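Local coordinates for protein diaminopimelate decarboxylase (Helicobacter pylori, PDB 2QGH) that catalyses the pyridoxal-phosphate-dependent decarboxylation of meso-diaminopimelate to L-lysine, the last step of bacterial lysine biosynthesis, at residues Ile246-Tyr250 against Arg282-Ala286; Ala162-Ile168 against Ile206-Asp212. One frame throughout, in Å; residues are numbered along the deposited sequence.

Interaction 1 (Ile246-Tyr250 against Arg282-Ala286); sequences IGVSY and RSIVA. With LYS (lysine), chain C; PLP (pyridoxal-5'-phosphate), chain B.
Val248 and Ser283 bring the two backbones closest, with 6.0 Å between their CA atoms, where the irregular 246-250 loop passes the start of the short helix 282-285. Water 2 links the backbones, accepting from Ser283 N and donating to Ile246 O at 2.7 Å; water 1 accepts from the Arg282 side chain at NE and donates weakly to the same carbonyl, and each also donates to the cofactor phosphate. At the helix start, Arg282 N gives the phosphate a direct bond, 2.7 Å to O1P of the pyridoxal-5'-phosphate.

The Arg282 side chain leaves with CG anti to the backbone N (chi1 -162°) and bends at chi3, carrying the guanidinium past the phosphate to the lysine carboxylate. There NH2 makes the stronger bond, 2.7 Å to OXT of the lysine, and NH1 a weak one. NH1 also donates to Tyr250 OH at 2.9 Å, with the hydroxyl tilted out of the guanidinium plane and the phenol ring turned 79° against it. Ser208 is a second partner of NH2, and together these bonds fix the group's rotation. Val248 wedges in behind: CG1 rests on Ala286 CB at 3.9 Å, whereas CG2 lies over one face of the Tyr250 ring, toward its rim, and touches Arg282 CD. The hydroxyl of Ser283 turns to Tyr50 of helix 40-52.

A loop after barrel strand 239-241 and a helix N-terminus after strand 275-278 here form part of the phosphate-binding site of the alanine racemase-like TIM barrel in fold-type III pyridoxal-phosphate enzymes.

Interaction 2 (Ala162-Ile168 against Ile206-Asp212); sequences AKTHPYI and IGSQLLD. With LYS (lysine), chain C; PLP (pyridoxal-5'-phosphate), chain B.
Two short hydrogen bonds tie Ser208 to the 162-168 loop, one through its backbone N and one through its carbonyl. The segments follow consecutive strands, 150-155 and 197-203, of the parallel eight-stranded TIM barrel, and their loops meet at the active site, Ser208 at the cofactor phosphate and Ile168 at the lysine. Ser208 N donates to Ile168 O at 2.7 Å, and Thr164 OG1 donates to Ser208 O, also at 2.7 Å, approaching nearly head-on with a C=O...donor angle of 172°. Thr164 can do this because OG1 stands anti to its own backbone N (chi1 -177°). Ser208 OG, a hydroxyl shared with Arg282, donates to O3P of the pyridoxal-5'-phosphate. Water 3 makes a third link, accepting from Ala162 N and donating to Ile206 O. At the outer end a long salt bridge runs from Lys163 NZ to Asp212 OD1, 3.9 Å apart; the other carboxylate oxygen of Asp212 caps the start of helix 213-232.

Between these polar links, the methyl of Ala162 sits against the Ile206 side chain and Leu210 CD2, close over the backbone of Gly207. Leu210 CD2 also reaches Thr164 CB. Toward the pocket, Ile168 lays CB against Ser208 CB, and its CD1 runs past the Ser208 carbonyl to Gln209 CB, 3.6 Å away, while its other branch faces the ligand: CG2 lies 3.5 Å from CA of the bound lysine.

Interactions 1 and 2, their centres about 12 Å apart, touch beside the two ligands. One direct join is Arg282 NH2 to Ser208 OG, 2.6 Å and probably a hydrogen bond, between a residue that binds the lysine carboxylate and one that holds the cofactor phosphate. The backbones join as well, Gly247 N lying 2.9 Å from Leu210 O. Gln209 fills the seam: its OE1 accepts from Val248 N and packs against Arg282 CD and the Tyr250 ring. Loops following three barrel strands, 150-155, 197-203 and 239-241, together with helix 282-285, thus line part of one product-bound site, which Glu350 of the second subunit helps to complete.

Interaction 1 (Ile246-Tyr250 against Arg282-Ala286)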
ATOM      1  N   ILE A 246     -14.936  13.664   9.670  1.00 21.03           N
ATOM      2  CA  ILE A 246     -14.800  13.783  11.122  1.00 22.11           C
ATOM      3  C   ILE A 246     -13.734  12.824  11.653  1.00 22.92           C
ATOM      4  O   ILE A 246     -13.826  11.611  11.458  1.00 24.86           O
ATOM      5  CB  ILE A 246     -16.144  13.518  11.823  1.00 22.62           C
ATOM      6  CG1 ILE A 246     -17.092  14.691  11.550  1.00 21.50           C
ATOM      7  CG2 ILE A 246     -15.928  13.297  13.321  1.00 21.28           C
ATOM      8  CD1 ILE A 246     -18.410  14.633  12.304  1.00 20.36           C
ATOM      9  N   GLY A 247     -12.725  13.376  12.319  1.00 22.92           N
ATOM     10  CA  GLY A 247     -11.638  12.566  12.846  1.00 23.34           C
ATOM     11  C   GLY A 247     -11.921  11.807  14.128  1.00 24.35           C
ATOM     12  O   GLY A 247     -12.884  12.101  14.840  1.00 24.99           O
ATOM     13  N   VAL A 248     -11.091  10.805  14.417  1.00 24.74           N
ATOM     14  CA  VAL A 248     -11.258  10.023  15.636  1.00 25.16           C
ATOM     15  C   VAL A 248     -10.118  10.332  16.592  1.00 27.39           C
ATOM     16  O   VAL A 248      -9.180  11.060  16.248  1.00 27.90           O
ATOM     17  CB  VAL A 248     -11.304   8.488  15.366  1.00 25.82           C
ATOM     18  CG1 VAL A 248     -12.553   8.137  14.561  1.00 25.18           C
ATOM     19  CG2 VAL A 248     -10.049   8.033  14.641  1.00 23.48           C
ATOM     20  N   SER A 249     -10.199   9.784  17.795  1.00 27.74           N
ATOM     21  CA  SER A 249      -9.176  10.047  18.787  1.00 31.03           C
ATOM     22  C   SER A 249      -8.026   9.046  18.742  1.00 31.26           C
ATOM     23  O   SER A 249      -7.926   8.173  19.592  1.00 32.71           O
ATOM     24  CB  SER A 249      -9.801  10.057  20.181  1.00 29.83           C
ATOM     25  OG  SER A 249      -8.984  10.787  21.073  1.00 33.91           O
ATOM     26  N   TYR A 250      -7.151   9.178  17.755  1.00 31.06           N
ATOM     27  CA  TYR A 250      -6.026   8.266  17.655  1.00 32.79           C
ATOM     28  C   TYR A 250      -5.057   8.467  18.812  1.00 35.00           C
ATOM     29  O   TYR A 250      -4.545   7.499  19.372  1.00 35.90           O
ATOM     30  CB  TYR A 250      -5.291   8.458  16.326  1.00 30.95           C
ATOM     31  CG  TYR A 250      -6.055   7.944  15.126  1.00 29.87           C
ATOM     32  CD1 TYR A 250      -6.522   6.626  15.081  1.00 28.20           C
ATOM     33  CD2 TYR A 250      -6.296   8.768  14.026  1.00 28.42           C
ATOM     34  CE1 TYR A 250      -7.208   6.143  13.971  1.00 26.64           C
ATOM     35  CE2 TYR A 250      -6.980   8.293  12.907  1.00 29.42           C
ATOM     36  CZ  TYR A 250      -7.434   6.982  12.884  1.00 27.40           C
ATOM     37  OH  TYR A 250      -8.113   6.522  11.780  1.00 23.77           O
ATOM     38  N   ARG A 282     -14.347   6.953   8.421  1.00 20.91           N
ATOM     39  CA  ARG A 282     -13.488   6.675   9.565  1.00 21.56           C
ATOM     40  C   ARG A 282     -14.259   6.617  10.882  1.00 22.98           C
ATOM     41  O   ARG A 282     -14.191   5.621  11.608  1.00 23.59           O
ATOM     42  CB  ARG A 282     -12.404   7.752   9.658  1.00 19.89           C
ATOM     43  CG  ARG A 282     -11.204   7.381  10.510  1.00 18.56           C
ATOM     44  CD  ARG A 282     -10.367   8.619  10.811  1.00 14.48           C
ATOM     45  NE  ARG A 282      -9.885   9.279   9.602  1.00 16.05           N
ATOM     46  CZ  ARG A 282      -8.881   8.834   8.852  1.00 17.91           C
ATOM     47  NH1 ARG A 282      -8.231   7.721   9.183  1.00 14.89           N
ATOM     48  NH2 ARG A 282      -8.540   9.494   7.755  1.00 13.99           N
ATOM     49  N   SER A 283     -14.985   7.690  11.189  1.00 24.21           N
ATOM     50  CA  SER A 283     -15.761   7.776  12.429  1.00 23.96           C
ATOM     51  C   SER A 283     -16.822   6.683  12.597  1.00 23.21           C
ATOM     52  O   SER A 283     -17.427   6.557  13.658  1.00 23.23           O
ATOM     53  CB  SER A 283     -16.414   9.160  12.547  1.00 23.83           C
ATOM     54  OG  SER A 283     -17.157   9.491  11.388  1.00 24.38           O
ATOM     55  N   ILE A 284     -17.050   5.892  11.555  1.00 22.78           N
ATOM     56  CA  ILE A 284     -18.031   4.820  11.652  1.00 21.61           C
ATOM     57  C   ILE A 284     -17.358   3.500  12.029  1.00 21.82           C
ATOM     58  O   ILE A 284     -17.875   2.752  12.857  1.00 20.88           O
ATOM     59  CB  ILE A 284     -18.775   4.585  10.311  1.00 23.12           C
ATOM     60  CG1 ILE A 284     -19.583   5.826   9.910  1.00 23.72           C
ATOM     61  CG2 ILE A 284     -19.684   3.354  10.430  1.00 19.77           C
ATOM     62  CD1 ILE A 284     -20.797   6.107  10.783  1.00 25.78           C
ATOM     63  N   VAL A 285     -16.199   3.230  11.433  1.00 19.18           N
ATOM     64  CA  VAL A 285     -15.515   1.964  11.662  1.00 19.60           C
ATOM     65  C   VAL A 285     -14.165   1.956  12.369  1.00 20.55           C
ATOM     66  O   VAL A 285     -13.752   0.917  12.878  1.00 22.16           O
ATOM     67  CB  VAL A 285     -15.319   1.198  10.322  1.00 20.07           C
ATOM     68  CG1 VAL A 285     -16.652   0.823   9.734  1.00 17.59           C
ATOM     69  CG2 VAL A 285     -14.536   2.061   9.339  1.00 17.67           C
ATOM     70  N   ALA A 286     -13.469   3.083  12.397  1.00 21.06           N
ATOM     71  CA  ALA A 286     -12.158   3.116  13.032  1.00 22.84           C
ATOM     72  C   ALA A 286     -12.066   2.319  14.343  1.00 25.74           C
ATOM     73  O   ALA A 286     -11.446   1.251  14.389  1.00 27.14           O
ATOM     74  CB  ALA A 286     -11.727   4.555  13.268  1.00 19.09           C
TER
HETATM   75  N   LYS C 407      -6.615   6.712   3.483  1.00 19.82           N
HETATM   76  CA  LYS C 407      -6.603   7.906   4.385  1.00 22.77           C
HETATM   77  C   LYS C 407      -6.217   7.497   5.806  1.00 23.07           C
HETATM   78  O   LYS C 407      -5.748   6.351   5.962  1.00 24.45           O
HETATM   79  CB  LYS C 407      -7.987   8.580   4.377  1.00 20.42           C
HETATM   80  CG  LYS C 407      -8.357   9.174   3.026  1.00 18.80           C
HETATM   81  CD  LYS C 407      -9.834   9.507   2.917  1.00 18.36           C
HETATM   82  CE  LYS C 407     -10.129  10.116   1.547  1.00 19.60           C
HETATM   83  NZ  LYS C 407     -11.586  10.330   1.253  1.00 20.66           N
HETATM   84  OXT LYS C 407      -6.381   8.312   6.740  1.00 22.80           O
HETATM   85  N1  PLP B 406     -16.648  11.317   1.144  1.00 17.02           N
HETATM   86  C2  PLP B 406     -15.657  11.603   0.183  1.00 17.99           C
HETATM   87  C2A PLP B 406     -16.024  12.181  -1.127  1.00 17.22           C
HETATM   88  C3  PLP B 406     -14.278  11.288   0.510  1.00 19.36           C
HETATM   89  O3  PLP B 406     -13.267  11.531  -0.400  1.00 21.26           O
HETATM   90  C4  PLP B 406     -13.950  10.731   1.745  1.00 19.36           C
HETATM   91  C4A PLP B 406     -12.496  10.707   2.061  1.00 18.04           C
HETATM   92  C5  PLP B 406     -14.945  10.437   2.689  1.00 17.41           C
HETATM   93  C6  PLP B 406     -16.323  10.765   2.391  1.00 17.69           C
HETATM   94  C5A PLP B 406     -14.777   9.638   3.910  1.00 18.10           C
HETATM   95  O4P PLP B 406     -14.238  10.458   4.921  1.00 17.92           O
HETATM   96  P   PLP B 406     -13.932   9.932   6.253  1.00 17.17           P
HETATM   97  O1P PLP B 406     -13.426   8.464   6.398  1.00 16.63           O
HETATM   98  O2P PLP B 406     -15.305  10.119   7.037  1.00 17.77           O
HETATM   99  O3P PLP B 406     -12.792  10.862   6.821  1.00 17.91           O
HETATM  100  O   HOH W   1     -11.887  11.192   9.291  1.00 18.20           O
HETATM  101  O   HOH W   2     -15.289  10.307   9.642  1.00 22.49           O

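Interaction 2 (Ala162-Ile168 against Ile206-Asp212)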
ATOM      1  N   ALA A 162      -8.670  22.350   5.298  1.00 39.12           N
ATOM      2  CA  ALA A 162      -9.308  21.532   6.329  1.00 39.13           C
ATOM      3  C   ALA A 162      -8.457  21.368   7.593  1.00 39.34           C
ATOM      4  O   ALA A 162      -8.936  20.867   8.616  1.00 38.22           O
ATOM      5  CB  ALA A 162      -9.658  20.165   5.755  1.00 38.92           C
ATOM      6  N   LYS A 163      -7.198  21.790   7.518  1.00 38.46           N
ATOM      7  CA  LYS A 163      -6.281  21.694   8.648  1.00 39.03           C
ATOM      8  C   LYS A 163      -6.049  20.249   9.089  1.00 38.95           C
ATOM      9  O   LYS A 163      -6.313  19.887  10.239  1.00 38.79           O
ATOM     10  CB  LYS A 163      -6.799  22.522   9.835  1.00 39.27           C
ATOM     11  CG  LYS A 163      -6.788  24.035   9.610  1.00 41.27           C
ATOM     12  CD  LYS A 163      -7.110  24.792  10.894  1.00 43.10           C
ATOM     13  CE  LYS A 163      -6.104  24.453  11.992  1.00 47.23           C
ATOM     14  NZ  LYS A 163      -6.331  25.209  13.258  1.00 49.52           N
ATOM     15  N   THR A 164      -5.547  19.433   8.168  1.00 37.60           N
ATOM     16  CA  THR A 164      -5.268  18.033   8.446  1.00 37.59           C
ATOM     17  C   THR A 164      -3.964  17.636   7.747  1.00 37.36           C
ATOM     18  O   THR A 164      -3.139  18.493   7.425  1.00 36.36           O
ATOM     19  CB  THR A 164      -6.434  17.145   7.949  1.00 38.12           C
ATOM     20  OG1 THR A 164      -6.190  15.778   8.297  1.00 36.29           O
ATOM     21  CG2 THR A 164      -6.591  17.273   6.439  1.00 38.82           C
ATOM     22  N   HIS A 165      -3.768  16.341   7.526  1.00 38.60           N
ATOM     23  CA  HIS A 165      -2.563  15.871   6.845  1.00 39.79           C
ATOM     24  C   HIS A 165      -2.734  16.195   5.355  1.00 40.01           C
ATOM     25  O   HIS A 165      -3.808  15.996   4.786  1.00 39.56           O
ATOM     26  CB  HIS A 165      -2.386  14.357   7.053  1.00 39.22           C
ATOM     27  CG  HIS A 165      -1.092  13.815   6.523  1.00 39.29           C
ATOM     28  ND1 HIS A 165      -0.765  13.840   5.181  1.00 39.42           N
ATOM     29  CD2 HIS A 165      -0.043  13.235   7.154  1.00 38.43           C
ATOM     30  CE1 HIS A 165       0.429  13.300   5.012  1.00 37.75           C
ATOM     31  NE2 HIS A 165       0.889  12.925   6.192  1.00 38.39           N
ATOM     32  N   PRO A 166      -1.677  16.713   4.710  1.00 40.26           N
ATOM     33  CA  PRO A 166      -1.782  17.048   3.286  1.00 39.71           C
ATOM     34  C   PRO A 166      -2.342  15.933   2.393  1.00 39.68           C
ATOM     35  O   PRO A 166      -3.093  16.209   1.455  1.00 39.29           O
ATOM     36  CB  PRO A 166      -0.346  17.441   2.914  1.00 39.24           C
ATOM     37  CG  PRO A 166       0.499  16.697   3.926  1.00 38.90           C
ATOM     38  CD  PRO A 166      -0.294  16.886   5.190  1.00 39.14           C
ATOM     39  N   TYR A 167      -1.988  14.683   2.690  1.00 38.66           N
ATOM     40  CA  TYR A 167      -2.453  13.549   1.887  1.00 37.61           C
ATOM     41  C   TYR A 167      -3.955  13.278   1.944  1.00 36.60           C
ATOM     42  O   TYR A 167      -4.521  12.701   1.015  1.00 36.72           O
ATOM     43  CB  TYR A 167      -1.698  12.272   2.275  1.00 37.44           C
ATOM     44  CG  TYR A 167      -0.301  12.167   1.695  1.00 37.82           C
ATOM     45  CD1 TYR A 167       0.464  11.016   1.886  1.00 36.67           C
ATOM     46  CD2 TYR A 167       0.264  13.219   0.965  1.00 36.84           C
ATOM     47  CE1 TYR A 167       1.755  10.912   1.374  1.00 36.49           C
ATOM     48  CE2 TYR A 167       1.560  13.125   0.447  1.00 36.35           C
ATOM     49  CZ  TYR A 167       2.297  11.966   0.659  1.00 36.02           C
ATOM     50  OH  TYR A 167       3.580  11.860   0.170  1.00 36.77           O
ATOM     51  N   ILE A 168      -4.594  13.681   3.035  1.00 34.92           N
ATOM     52  CA  ILE A 168      -6.026  13.479   3.192  1.00 34.10           C
ATOM     53  C   ILE A 168      -6.761  14.816   3.322  1.00 33.14           C
ATOM     54  O   ILE A 168      -7.880  14.878   3.827  1.00 31.59           O
ATOM     55  CB  ILE A 168      -6.334  12.608   4.429  1.00 34.90           C
ATOM     56  CG1 ILE A 168      -5.860  13.325   5.698  1.00 34.83           C
ATOM     57  CG2 ILE A 168      -5.646  11.251   4.293  1.00 33.65           C
ATOM     58  CD1 ILE A 168      -6.276  12.643   6.980  1.00 34.98           C
ATOM     59  N   ILE A 206     -13.977  18.593   2.282  1.00 19.05           N
ATOM     60  CA  ILE A 206     -12.707  19.295   2.447  1.00 21.18           C
ATOM     61  C   ILE A 206     -11.510  18.549   3.037  1.00 22.25           C
ATOM     62  O   ILE A 206     -10.396  19.088   3.041  1.00 24.08           O
ATOM     63  CB  ILE A 206     -12.900  20.605   3.260  1.00 22.17           C
ATOM     64  CG1 ILE A 206     -13.455  20.295   4.650  1.00 20.96           C
ATOM     65  CG2 ILE A 206     -13.841  21.538   2.517  1.00 21.55           C
ATOM     66  CD1 ILE A 206     -13.450  21.481   5.595  1.00 20.22           C
ATOM     67  N   GLY A 207     -11.717  17.328   3.529  1.00 21.82           N
ATOM     68  CA  GLY A 207     -10.605  16.580   4.093  1.00 19.52           C
ATOM     69  C   GLY A 207     -11.014  15.429   4.994  1.00 20.69           C
ATOM     70  O   GLY A 207     -12.202  15.189   5.214  1.00 17.27           O
ATOM     71  N   SER A 208     -10.018  14.718   5.520  1.00 20.43           N
ATOM     72  CA  SER A 208     -10.256  13.580   6.401  1.00 21.08           C
ATOM     73  C   SER A 208      -9.529  13.734   7.741  1.00 23.00           C
ATOM     74  O   SER A 208      -8.537  14.456   7.840  1.00 25.31           O
ATOM     75  CB  SER A 208      -9.800  12.284   5.718  1.00 19.64           C
ATOM     76  OG  SER A 208     -10.135  11.151   6.499  1.00 15.68           O
ATOM     77  N   GLN A 209     -10.028  13.044   8.763  1.00 24.15           N
ATOM     78  CA  GLN A 209      -9.445  13.091  10.100  1.00 25.28           C
ATOM     79  C   GLN A 209      -9.380  14.535  10.586  1.00 26.09           C
ATOM     80  O   GLN A 209      -8.350  14.995  11.068  1.00 27.32           O
ATOM     81  CB  GLN A 209      -8.048  12.457  10.082  1.00 25.62           C
ATOM     82  CG  GLN A 209      -7.297  12.423  11.433  1.00 25.27           C
ATOM     83  CD  GLN A 209      -8.108  11.817  12.564  1.00 26.31           C
ATOM     84  OE1 GLN A 209      -8.881  10.885  12.361  1.00 25.44           O
ATOM     85  NE2 GLN A 209      -7.921  12.337  13.771  1.00 29.02           N
ATOM     86  N   LEU A 210     -10.499  15.242  10.458  1.00 27.72           N
ATOM     87  CA  LEU A 210     -10.586  16.640  10.867  1.00 26.92           C
ATOM     88  C   LEU A 210     -10.944  16.767  12.344  1.00 27.14           C
ATOM     89  O   LEU A 210     -11.898  16.147  12.813  1.00 26.19           O
ATOM     90  CB  LEU A 210     -11.639  17.367  10.027  1.00 26.45           C
ATOM     91  CG  LEU A 210     -11.500  17.259   8.508  1.00 26.29           C
ATOM     92  CD1 LEU A 210     -12.507  18.180   7.846  1.00 25.65           C
ATOM     93  CD2 LEU A 210     -10.091  17.633   8.088  1.00 26.26           C
ATOM     94  N   LEU A 211     -10.178  17.572  13.074  1.00 28.14           N
ATOM     95  CA  LEU A 211     -10.429  17.772  14.496  1.00 28.96           C
ATOM     96  C   LEU A 211     -11.011  19.159  14.773  1.00 30.27           C
ATOM     97  O   LEU A 211     -11.530  19.413  15.862  1.00 29.34           O
ATOM     98  CB  LEU A 211      -9.145  17.586  15.306  1.00 28.20           C
ATOM     99  CG  LEU A 211      -8.512  16.194  15.464  1.00 30.57           C
ATOM    100  CD1 LEU A 211      -9.518  15.202  16.024  1.00 27.89           C
ATOM    101  CD2 LEU A 211      -7.988  15.725  14.134  1.00 32.93           C
ATOM    102  N   ASP A 212     -10.923  20.055  13.795  1.00 30.08           N
ATOM    103  CA  ASP A 212     -11.460  21.400  13.970  1.00 31.96           C
ATOM    104  C   ASP A 212     -12.758  21.560  13.168  1.00 32.69           C
ATOM    105  O   ASP A 212     -12.780  21.360  11.953  1.00 32.63           O
ATOM    106  CB  ASP A 212     -10.430  22.444  13.529  1.00 32.58           C
ATOM    107  CG  ASP A 212     -10.871  23.868  13.839  1.00 35.02           C
ATOM    108  OD1 ASP A 212     -10.176  24.816  13.416  1.00 35.37           O
ATOM    109  OD2 ASP A 212     -11.914  24.043  14.511  1.00 37.56           O
TER
HETATM  110  N   LYS C 407      -6.615   6.712   3.483  1.00 19.82           N
HETATM  111  CA  LYS C 407      -6.603   7.906   4.385  1.00 22.77           C
HETATM  112  C   LYS C 407      -6.217   7.497   5.806  1.00 23.07           C
HETATM  113  O   LYS C 407      -5.748   6.351   5.962  1.00 24.45           O
HETATM  114  CB  LYS C 407      -7.987   8.580   4.377  1.00 20.42           C
HETATM  115  CG  LYS C 407      -8.357   9.174   3.026  1.00 18.80           C
HETATM  116  CD  LYS C 407      -9.834   9.507   2.917  1.00 18.36           C
HETATM  117  CE  LYS C 407     -10.129  10.116   1.547  1.00 19.60           C
HETATM  118  NZ  LYS C 407     -11.586  10.330   1.253  1.00 20.66           N
HETATM  119  OXT LYS C 407      -6.381   8.312   6.740  1.00 22.80           O
HETATM  120  N1  PLP B 406     -16.648  11.317   1.144  1.00 17.02           N
HETATM  121  C2  PLP B 406     -15.657  11.603   0.183  1.00 17.99           C
HETATM  122  C2A PLP B 406     -16.024  12.181  -1.127  1.00 17.22           C
HETATM  123  C3  PLP B 406     -14.278  11.288   0.510  1.00 19.36           C
HETATM  124  O3  PLP B 406     -13.267  11.531  -0.400  1.00 21.26           O
HETATM  125  C4  PLP B 406     -13.950  10.731   1.745  1.00 19.36           C
HETATM  126  C4A PLP B 406     -12.496  10.707   2.061  1.00 18.04           C
HETATM  127  C5  PLP B 406     -14.945  10.437   2.689  1.00 17.41           C
HETATM  128  C6  PLP B 406     -16.323  10.765   2.391  1.00 17.69           C
HETATM  129  C5A PLP B 406     -14.777   9.638   3.910  1.00 18.10           C
HETATM  130  O4P PLP B 406     -14.238  10.458   4.921  1.00 17.92           O
HETATM  131  P   PLP B 406     -13.932   9.932   6.253  1.00 17.17           P
HETATM  132  O1P PLP B 406     -13.426   8.464   6.398  1.00 16.63           O
HETATM  133  O2P PLP B 406     -15.305  10.119   7.037  1.00 17.77           O
HETATM  134  O3P PLP B 406     -12.792  10.862   6.821  1.00 17.91           O
HETATM  135  O   HOH W   3      -8.543  21.422   2.539  1.00 28.08           O